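Local coordinates for Peptide/nickel transport system substrate-binding protein (Listeria monocytogenes serotype 1/2a, PDB 5KZT), which binds peptides and probably serves as the substrate-binding component of a peptide transport system, at residues Ser233-Gly236 with Leu237-Asn241; Ser383-Ile386 with Gln387-Gln391; Val404-Lys407 with Val408-Asn412; Trp474-Met477 with Val478-Glu481. All coordinates share one frame; numbering follows the deposited sequence.

All four are local contacts; three lie within a helix, and interaction 3 spans the start of one. Interaction 3 is the one with bound peptide against its side chains: Arg409 bonds to the peptide backbone. Interaction 2 lies close before it in the sequence. Its helix, 377-393, leads into strand 397-404, which ends where the helix of interaction 3 is about to begin. The centres of interactions 2 and 3 are about 20 Å apart and their nearest atoms about 8 Å. Interaction 1 is centred about 25 Å from interaction 3, and interaction 4 about 31 Å from it. Interactions 1 and 4 lie on opposite sides of the chain's centre, their centres about 44 Å apart.

Interaction 1. Residues Ser233-Gly236 with Leu237-Asn241; sequences SGTG and LNLYN
Thr235 and Leu239 touch one turn apart on a short helix. The main-chain carbonyl of Thr235 takes the N-H of Leu239, with N to O at 3.1 Å. The Leu239 side chain folds back over the same oxygen, and its CG lies 3.4 Å from Thr235 O. This follows from a first torsion of -69°, which sets CG beside the residue's own backbone N. The methyls Thr235 CG2 and Leu239 CD1 approach only loosely, at 4.3 Å.

A water gives Thr235 O a second bond. It donates to Thr235 O at 3.0 Å and accepts from Asn238 ND2 at 2.8 Å. The carbonyl is thus gripped by one amide and one water. The Asn238 side chain reaches the water with its CG anti to the backbone N (chi1 175°).

Backbone bonds of the same i to i+4 pattern continue on both sides. Leu237 N bonds to Ser233 O at 2.8 Å, and Asn238 N to Gly234 O and Tyr240 N to Gly236 O follow suit. At the start of the helix, Thr235 OG1 is hydrogen-bonded to Asp232 OD1. Lys504 makes a cation-pi contact with the Tyr240 ring and also bonds to the Tyr240 carbonyl oxygen.

Thr235 and Asn238 are exposed, while Leu237 and Tyr240 turn to another side. The result is a short amphipathic alpha-helix, 233-241, that follows strand 224-229 and packs Leu237 and Tyr240 on Leu502 of strand 491-503.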
loop_
_atom_site.group_PDB
_atom_site.type_symbol
_atom_site.label_atom_id
_atom_site.label_comp_id
_atom_site.label_asym_id
_atom_site.label_seq_id
_atom_site.Cartn_x
_atom_site.Cartn_y
_atom_site.Cartn_z
ATOM N N SER A 233 17.060 10.600 -9.266
ATOM C CA SER A 233 16.369 11.512 -10.164
ATOM C C SER A 233 17.233 11.981 -11.326
ATOM O O SER A 233 16.721 12.292 -12.397
ATOM C CB SER A 233 15.856 12.714 -9.372
ATOM O OG SER A 233 14.842 12.299 -8.482
ATOM N N GLY A 234 18.541 12.065 -11.107
ATOM C CA GLY A 234 19.474 12.456 -12.167
ATOM C C GLY A 234 19.460 11.481 -13.321
ATOM O O GLY A 234 19.377 11.875 -14.486
ATOM N N THR A 235 19.533 10.194 -12.999
ATOM C CA THR A 235 19.494 9.164 -14.014
ATOM C C THR A 235 18.155 9.238 -14.761
ATOM O O THR A 235 18.131 9.258 -15.991
ATOM C CB THR A 235 19.699 7.777 -13.384
ATOM O OG1 THR A 235 20.986 7.738 -12.754
ATOM C CG2 THR A 235 19.599 6.673 -14.418
ATOM N N GLY A 236 17.065 9.307 -13.995
ATOM C CA GLY A 236 15.709 9.432 -14.544
ATOM C C GLY A 236 15.560 10.626 -15.473
ATOM O O GLY A 236 15.019 10.510 -16.573
ATOM N N LEU A 237 16.061 11.769 -15.032
ATOM C CA LEU A 237 15.961 13.005 -15.807
ATOM C C LEU A 237 16.714 12.923 -17.145
ATOM O O LEU A 237 16.193 13.339 -18.186
ATOM C CB LEU A 237 16.452 14.194 -14.966
ATOM C CG LEU A 237 16.124 15.599 -15.458
ATOM C CD1 LEU A 237 14.647 15.745 -15.821
ATOM C CD2 LEU A 237 16.512 16.599 -14.380
ATOM N N ASN A 238 17.928 12.374 -17.123
ATOM C CA ASN A 238 18.679 12.172 -18.352
ATOM C C ASN A 238 17.935 11.253 -19.341
ATOM O O ASN A 238 17.949 11.485 -20.544
ATOM C CB ASN A 238 20.061 11.612 -18.043
ATOM C CG ASN A 238 20.828 11.275 -19.289
ATOM O OD1 ASN A 238 21.225 12.168 -20.033
ATOM N ND2 ASN A 238 21.011 9.993 -19.552
ATOM N N LEU A 239 17.295 10.208 -18.823
ATOM C CA LEU A 239 16.532 9.287 -19.665
ATOM C C LEU A 239 15.303 9.999 -20.271
ATOM O O LEU A 239 14.991 9.814 -21.453
ATOM C CB LEU A 239 16.118 8.057 -18.865
ATOM C CG LEU A 239 17.233 7.087 -18.454
ATOM C CD1 LEU A 239 16.679 6.030 -17.520
ATOM C CD2 LEU A 239 17.883 6.424 -19.667
ATOM N N TYR A 240 14.651 10.834 -19.471
ATOM C CA TYR A 240 13.527 11.650 -19.922
ATOM C C TYR A 240 13.951 12.649 -21.021
ATOM O O TYR A 240 13.262 12.796 -22.017
ATOM C CB TYR A 240 12.923 12.389 -18.734
ATOM C CG TYR A 240 11.696 13.222 -19.034
ATOM C CD1 TYR A 240 11.803 14.548 -19.436
ATOM C CD2 TYR A 240 10.415 12.685 -18.879
ATOM C CE1 TYR A 240 10.675 15.318 -19.699
ATOM C CE2 TYR A 240 9.280 13.449 -19.141
ATOM C CZ TYR A 240 9.422 14.754 -19.563
ATOM O OH TYR A 240 8.288 15.490 -19.782
ATOM N N ASN A 241 15.085 13.319 -20.822
ATOM C CA ASN A 241 15.585 14.316 -21.787
ATOM C C ASN A 241 16.156 13.719 -23.050
ATOM O O ASN A 241 16.307 14.443 -24.034
ATOM C CB ASN A 241 16.675 15.175 -21.149
ATOM C CG ASN A 241 16.145 16.063 -20.053
ATOM O OD1 ASN A 241 15.006 16.479 -20.085
ATOM N ND2 ASN A 241 16.982 16.363 -19.077
HETATM O O HOH W 1 20.568 8.270 -17.428
#

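Interaction 2. Residues Ser383-Ile386 with Gln387-Gln391; sequences SEFI and QDQLQ
The Phe385 ring has Asp388 over one face and the Gln389 side chain beside it. As modelled, Asp388 OD2 stands 4.1 Å above the plane of the Phe385 ring, shifted toward the rim, with the carboxylate turned almost perpendicular to the ring, at 84°. This placing is doubtful, because Asp388 OD2 also sits 3.0 Å from Phe385 O and both are acceptors. The first torsion of Asp388 is also far from a staggered value. Gln389 runs alongside Phe385 in the same direction. Its amide plane lies within 6° of the ring plane, yet its CG meets the ring obliquely. Gln389 CG is 3.5 Å from Phe385 CE1, and Gln389 NE2 is 3.7 Å from Phe385 CZ. A bend at the second torsion of Gln389 (chi2 -82°) swings the amide along the ring. Beyond the contact, Gln389 OE1 accepts a bond from the backbone N of Asp302.

The helix, 377-393, is the crossover helix of a beta-alpha-beta unit between the parallel strands 367-374 and 397-404. On its inner side Ile386 and Leu390 run next to each other in one direction. Ile386 CG2 meets Leu390 CD1 at 3.7 Å. Ile386 also packs on Phe371 of the first strand, and Leu390 on Leu397 of the second. Gln387 NE2 bonds to Val399 O, tying the helix to that second strand. Four regular helical bonds join the two segments, among them Leu390 N to Ile386 O at 2.9 Å.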
loop_
_atom_site.group_PDB
_atom_site.type_symbol
_atom_site.label_atom_id
_atom_site.label_comp_id
_atom_site.label_asym_id
_atom_site.label_seq_id
_atom_site.Cartn_x
_atom_site.Cartn_y
_atom_site.Cartn_z
ATOM N N SER A 383 17.278 9.475 5.487
ATOM C CA SER A 383 17.918 8.837 6.641
ATOM C C SER A 383 19.017 9.686 7.283
ATOM O O SER A 383 19.107 9.762 8.520
ATOM C CB SER A 383 18.478 7.488 6.230
ATOM O OG SER A 383 17.402 6.591 5.973
ATOM N N GLU A 384 19.852 10.296 6.453
ATOM C CA GLU A 384 20.908 11.206 6.950
ATOM C C GLU A 384 20.308 12.434 7.667
ATOM O O GLU A 384 20.829 12.868 8.698
ATOM C CB GLU A 384 21.883 11.607 5.815
ATOM C CG GLU A 384 22.992 10.562 5.568
ATOM C CD GLU A 384 23.704 10.653 4.210
ATOM O OE1 GLU A 384 24.849 10.159 4.102
ATOM O OE2 GLU A 384 23.137 11.186 3.228
ATOM N N PHE A 385 19.195 12.956 7.155
ATOM C CA PHE A 385 18.466 14.053 7.814
ATOM C C PHE A 385 17.920 13.649 9.188
ATOM O O PHE A 385 18.089 14.374 10.161
ATOM C CB PHE A 385 17.323 14.558 6.919
ATOM C CG PHE A 385 16.606 15.773 7.452
ATOM C CD1 PHE A 385 15.562 15.640 8.371
ATOM C CD2 PHE A 385 16.938 17.050 7.002
ATOM C CE1 PHE A 385 14.889 16.751 8.852
ATOM C CE2 PHE A 385 16.260 18.164 7.474
ATOM C CZ PHE A 385 15.244 18.013 8.410
ATOM N N ILE A 386 17.262 12.494 9.251
ATOM C CA ILE A 386 16.704 11.998 10.504
ATOM C C ILE A 386 17.814 11.678 11.511
ATOM O O ILE A 386 17.712 12.050 12.681
ATOM C CB ILE A 386 15.770 10.785 10.260
ATOM C CG1 ILE A 386 14.504 11.267 9.558
ATOM C CG2 ILE A 386 15.367 10.105 11.560
ATOM C CD1 ILE A 386 13.754 10.181 8.861
ATOM N N GLN A 387 18.871 11.014 11.055
ATOM C CA GLN A 387 20.052 10.775 11.899
ATOM C C GLN A 387 20.553 12.102 12.509
ATOM O O GLN A 387 20.763 12.199 13.732
ATOM C CB GLN A 387 21.154 10.101 11.089
ATOM C CG GLN A 387 22.513 9.956 11.784
ATOM C CD GLN A 387 23.559 9.346 10.867
ATOM O OE1 GLN A 387 23.975 9.951 9.872
ATOM N NE2 GLN A 387 24.014 8.164 11.212
ATOM N N ASP A 388 20.740 13.103 11.647
ATOM C CA ASP A 388 21.151 14.459 12.063
ATOM C C ASP A 388 20.222 15.023 13.153
ATOM O O ASP A 388 20.701 15.489 14.193
ATOM C CB ASP A 388 21.331 15.380 10.813
ATOM C CG ASP A 388 20.612 16.757 10.904
ATOM O OD1 ASP A 388 21.083 17.632 11.674
ATOM O OD2 ASP A 388 19.609 16.972 10.126
ATOM N N GLN A 389 18.908 14.921 12.942
ATOM C CA GLN A 389 17.918 15.495 13.853
ATOM C C GLN A 389 17.961 14.837 15.229
ATOM O O GLN A 389 18.081 15.512 16.265
ATOM C CB GLN A 389 16.517 15.363 13.263
ATOM C CG GLN A 389 16.286 16.237 12.039
ATOM C CD GLN A 389 15.941 17.668 12.388
ATOM O OE1 GLN A 389 15.059 17.923 13.205
ATOM N NE2 GLN A 389 16.630 18.614 11.765
ATOM N N LEU A 390 17.919 13.518 15.227
ATOM C CA LEU A 390 17.889 12.771 16.468
ATOM C C LEU A 390 19.214 12.897 17.238
ATOM O O LEU A 390 19.197 13.126 18.451
ATOM C CB LEU A 390 17.535 11.314 16.200
ATOM C CG LEU A 390 16.172 11.079 15.550
ATOM C CD1 LEU A 390 16.023 9.603 15.215
ATOM C CD2 LEU A 390 15.019 11.584 16.402
ATOM N N GLN A 391 20.351 12.780 16.544
ATOM C CA GLN A 391 21.655 12.849 17.230
ATOM C C GLN A 391 21.935 14.227 17.835
ATOM O O GLN A 391 22.375 14.313 18.994
ATOM C CB GLN A 391 22.794 12.377 16.325
ATOM C CG GLN A 391 22.725 10.870 16.060
ATOM C CD GLN A 391 23.843 10.307 15.196
ATOM O OE1 GLN A 391 23.990 9.093 15.105
ATOM N NE2 GLN A 391 24.621 11.173 14.549
#

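Interaction 3. Residues Val404-Lys407 with Val408-Asn412; sequences VPFK and VRLQN
Phe406 is touched by Arg409 at its edge and by Leu410 over one face. Its CG stands anti to the backbone N (chi1 -180°), which swings the ring out from the helix, with CE1 close to both partners. Arg409 NH2 lies near the ring plane, 3.3 Å from Phe406 CE1. The guanidinium is turned 45° from the ring. Arg409 gets there by bending at its third torsion (chi3 66°). The same bent chain sends NE into a salt bridge with Asp374, which should help to fix the rotation of the group. Leu410 CD1 makes a CH-pi contact, 4.0 Å from the centroid of the Phe406 ring.

Before the helix, Pro405 sits at the N-cap. Its carbonyl oxygen takes two N-H groups: Arg409 N to Pro405 O at 3.0 Å, and Val408 N weakly. The two branches of Val408 divide the neighbours. CG1 meets Val404 CB at 4.0 Å, while CG2 packs against the Pro405 ring, 4.0 Å from Pro405 CD.

Arg409 NH2 also bonds to the backbone of the bound peptide. Phe406 packs on that backbone, and Leu410 on an acidic peptide side chain. The start of helix 406-414 is therefore part of the peptide-binding site.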
loop_
_atom_site.group_PDB
_atom_site.type_symbol
_atom_site.label_atom_id
_atom_site.label_comp_id
_atom_site.label_asym_id
_atom_site.label_seq_id
_atom_site.Cartn_x
_atom_site.Cartn_y
_atom_site.Cartn_z
ATOM N N VAL A 404 18.092 -0.294 2.555
ATOM C CA VAL A 404 18.010 -1.589 1.890
ATOM C C VAL A 404 16.950 -1.570 0.788
ATOM O O VAL A 404 16.115 -0.665 0.750
ATOM C CB VAL A 404 17.715 -2.701 2.929
ATOM C CG1 VAL A 404 18.913 -2.889 3.864
ATOM C CG2 VAL A 404 16.439 -2.421 3.725
ATOM N N PRO A 405 16.984 -2.552 -0.126
ATOM C CA PRO A 405 15.906 -2.625 -1.107
ATOM C C PRO A 405 14.560 -2.740 -0.413
ATOM O O PRO A 405 14.457 -3.297 0.695
ATOM C CB PRO A 405 16.226 -3.901 -1.893
ATOM C CG PRO A 405 17.702 -4.061 -1.744
ATOM C CD PRO A 405 17.997 -3.599 -0.348
ATOM N N PHE A 406 13.554 -2.159 -1.048
ATOM C CA PHE A 406 12.220 -2.109 -0.513
ATOM C C PHE A 406 11.775 -3.504 -0.044
ATOM O O PHE A 406 11.300 -3.672 1.080
ATOM C CB PHE A 406 11.305 -1.576 -1.625
ATOM C CG PHE A 406 9.867 -1.440 -1.256
ATOM C CD1 PHE A 406 9.468 -0.955 -0.012
ATOM C CD2 PHE A 406 8.896 -1.722 -2.201
ATOM C CE1 PHE A 406 8.130 -0.810 0.297
ATOM C CE2 PHE A 406 7.561 -1.557 -1.915
ATOM C CZ PHE A 406 7.174 -1.100 -0.657
ATOM N N LYS A 407 11.964 -4.505 -0.902
ATOM C CA LYS A 407 11.578 -5.882 -0.537
ATOM C C LYS A 407 12.273 -6.440 0.717
ATOM O O LYS A 407 11.645 -7.167 1.489
ATOM C CB LYS A 407 11.690 -6.841 -1.718
ATOM C CG LYS A 407 13.076 -7.180 -2.189
ATOM C CD LYS A 407 12.958 -8.124 -3.391
ATOM C CE LYS A 407 14.282 -8.339 -4.069
ATOM N NZ LYS A 407 14.147 -8.905 -5.442
ATOM N N VAL A 408 13.520 -6.035 0.953
ATOM C CA VAL A 408 14.274 -6.447 2.138
ATOM C C VAL A 408 13.706 -5.720 3.363
ATOM O O VAL A 408 13.521 -6.323 4.428
ATOM C CB VAL A 408 15.806 -6.197 1.958
ATOM C CG1 VAL A 408 16.589 -6.520 3.238
ATOM C CG2 VAL A 408 16.353 -7.029 0.808
ATOM N N ARG A 409 13.406 -4.423 3.227
ATOM C CA ARG A 409 12.788 -3.696 4.339
ATOM C C ARG A 409 11.484 -4.372 4.768
ATOM O O ARG A 409 11.195 -4.528 5.965
ATOM C CB ARG A 409 12.520 -2.224 3.983
ATOM C CG ARG A 409 11.708 -1.529 5.055
ATOM C CD ARG A 409 11.759 -0.028 4.952
ATOM N NE ARG A 409 11.125 0.514 3.751
ATOM C CZ ARG A 409 9.817 0.720 3.585
ATOM N NH1 ARG A 409 8.932 0.372 4.505
ATOM N NH2 ARG A 409 9.395 1.293 2.457
ATOM N N LEU A 410 10.695 -4.763 3.778
ATOM C CA LEU A 410 9.398 -5.380 4.056
ATOM C C LEU A 410 9.587 -6.741 4.709
ATOM O O LEU A 410 8.911 -7.045 5.680
ATOM C CB LEU A 410 8.579 -5.488 2.779
ATOM C CG LEU A 410 8.130 -4.163 2.164
ATOM C CD1 LEU A 410 7.223 -4.482 0.994
ATOM C CD2 LEU A 410 7.415 -3.278 3.152
ATOM N N GLN A 411 10.534 -7.531 4.217
ATOM C CA GLN A 411 10.849 -8.836 4.841
ATOM C C GLN A 411 11.288 -8.683 6.284
ATOM O O GLN A 411 10.842 -9.438 7.155
ATOM C CB GLN A 411 11.944 -9.579 4.079
ATOM C CG GLN A 411 11.487 -10.120 2.741
ATOM C CD GLN A 411 12.613 -10.724 1.883
ATOM O OE1 GLN A 411 13.788 -10.285 1.899
ATOM N NE2 GLN A 411 12.255 -11.750 1.132
ATOM N N ASN A 412 12.192 -7.735 6.520
ATOM C CA ASN A 412 12.677 -7.471 7.881
ATOM C C ASN A 412 11.535 -6.959 8.766
ATOM O O ASN A 412 11.485 -7.260 9.957
ATOM C CB ASN A 412 13.831 -6.461 7.890
ATOM C CG ASN A 412 15.063 -6.962 7.176
ATOM O OD1 ASN A 412 15.139 -8.128 6.782
ATOM N ND2 ASN A 412 16.027 -6.064 6.960
#

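Interaction 4. Residues Trp474-Met477 with Val478-Glu481; sequences WDEM and VKAE
Trp474 and Val478 are one helical turn apart, and their side chains run at a slant to each other. A single methyl does the touching. Val478 CG2 approaches the indole obliquely at its pyrrole part, 3.6 Å from Trp474 NE1 and 4.0 Å from Trp474 CD1. Trp474 places its ring there with CG anti to the backbone N (chi1 175°). The indole N-H has its polar partner elsewhere, in Glu339 of helix 336-340. The same Val478 methyl lies 3.5 Å from Trp474 O, the carbonyl that also accepts Val478 N at 3.1 Å.

On another side of the helix, Glu476 and Lys479 cross. Glu476 bends at its second torsion (chi2 -71°), and its carboxylate comes to rest against the aliphatic part of the lysine. Glu476 OE2 is 3.5 Å from Lys479 CD. The charged end of the lysine turns elsewhere, leaving Lys479 NZ 5.3 Å from Glu476 OE2.

Ala480 N is bonded to Glu476 O at 2.9 Å and more weakly to Met477 O. Ala480 packs on Tyr455 and Ile458 of helix 453-459, and Met477 on Ser433 and Leu436 of helix 433-436. This part of helix 471-487 thus meets several helices at once.

With opposite charges near but not touching, Glu476 and Lys479 could attract each other only at longer range. The close contact is a carboxylate oxygen against the lysine methylenes, not an ion pair.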
loop_
_atom_site.group_PDB
_atom_site.type_symbol
_atom_site.label_atom_id
_atom_site.label_comp_id
_atom_site.label_asym_id
_atom_site.label_seq_id
_atom_site.Cartn_x
_atom_site.Cartn_y
_atom_site.Cartn_z
ATOM N N TRP A 474 -17.897 5.763 13.349
ATOM C CA TRP A 474 -17.041 6.889 12.960
ATOM C C TRP A 474 -16.448 7.578 14.193
ATOM O O TRP A 474 -15.226 7.739 14.285
ATOM C CB TRP A 474 -17.820 7.900 12.108
ATOM C CG TRP A 474 -17.011 9.113 11.804
ATOM C CD1 TRP A 474 -16.956 10.275 12.529
ATOM C CD2 TRP A 474 -16.117 9.273 10.715
ATOM N NE1 TRP A 474 -16.065 11.155 11.943
ATOM C CE2 TRP A 474 -15.538 10.560 10.827
ATOM C CE3 TRP A 474 -15.747 8.454 9.644
ATOM C CZ2 TRP A 474 -14.629 11.060 9.884
ATOM C CZ3 TRP A 474 -14.820 8.940 8.716
ATOM C CH2 TRP A 474 -14.275 10.234 8.843
ATOM N N ASP A 475 -17.303 7.954 15.146
ATOM C CA ASP A 475 -16.839 8.672 16.349
ATOM C C ASP A 475 -15.748 7.897 17.103
ATOM O O ASP A 475 -14.767 8.480 17.570
ATOM C CB ASP A 475 -18.000 9.022 17.303
ATOM C CG ASP A 475 -19.025 9.975 16.676
ATOM O OD1 ASP A 475 -18.725 10.588 15.636
ATOM O OD2 ASP A 475 -20.140 10.091 17.220
ATOM N N GLU A 476 -15.922 6.583 17.192
ATOM C CA GLU A 476 -14.947 5.728 17.849
ATOM C C GLU A 476 -13.632 5.673 17.087
ATOM O O GLU A 476 -12.579 5.769 17.704
ATOM C CB GLU A 476 -15.523 4.329 18.068
ATOM C CG GLU A 476 -16.695 4.314 19.047
ATOM C CD GLU A 476 -16.282 4.577 20.491
ATOM O OE1 GLU A 476 -15.706 3.663 21.122
ATOM O OE2 GLU A 476 -16.558 5.688 21.012
ATOM N N MET A 477 -13.691 5.585 15.757
ATOM C CA MET A 477 -12.470 5.639 14.937
ATOM C C MET A 477 -11.678 6.929 15.159
ATOM O O MET A 477 -10.456 6.902 15.183
ATOM C CB MET A 477 -12.793 5.434 13.443
ATOM C CG MET A 477 -13.152 3.986 13.106
ATOM S SD MET A 477 -13.236 3.573 11.356
ATOM C CE MET A 477 -14.520 4.700 10.821
ATOM N N VAL A 478 -12.374 8.057 15.332
ATOM C CA VAL A 478 -11.714 9.336 15.648
ATOM C C VAL A 478 -10.943 9.182 16.961
ATOM O O VAL A 478 -9.752 9.509 17.047
ATOM C CB VAL A 478 -12.740 10.494 15.714
ATOM C CG1 VAL A 478 -12.101 11.787 16.225
ATOM C CG2 VAL A 478 -13.375 10.701 14.334
ATOM N N LYS A 479 -11.615 8.638 17.970
ATOM C CA LYS A 479 -10.999 8.445 19.275
ATOM C C LYS A 479 -9.778 7.529 19.232
ATOM O O LYS A 479 -8.818 7.732 19.980
ATOM C CB LYS A 479 -12.018 7.884 20.272
ATOM C CG LYS A 479 -13.133 8.841 20.620
ATOM C CD LYS A 479 -14.113 8.171 21.577
ATOM C CE LYS A 479 -15.237 9.097 21.956
ATOM N NZ LYS A 479 -14.718 10.365 22.543
ATOM N N ALA A 480 -9.826 6.524 18.358
ATOM C CA ALA A 480 -8.754 5.544 18.260
ATOM C C ALA A 480 -7.407 6.177 17.963
ATOM O O ALA A 480 -6.394 5.712 18.473
ATOM C CB ALA A 480 -9.074 4.509 17.197
ATOM N N GLU A 481 -7.389 7.227 17.136
ATOM C CA GLU A 481 -6.126 7.834 16.741
ATOM C C GLU A 481 -5.414 8.486 17.930
ATOM O O GLU A 481 -4.177 8.468 18.019
ATOM C CB GLU A 481 -6.303 8.829 15.582
ATOM C CG GLU A 481 -4.965 9.185 14.931
ATOM C CD GLU A 481 -5.094 10.054 13.691
ATOM O OE1 GLU A 481 -4.494 9.704 12.666
ATOM O OE2 GLU A 481 -5.780 11.090 13.742
#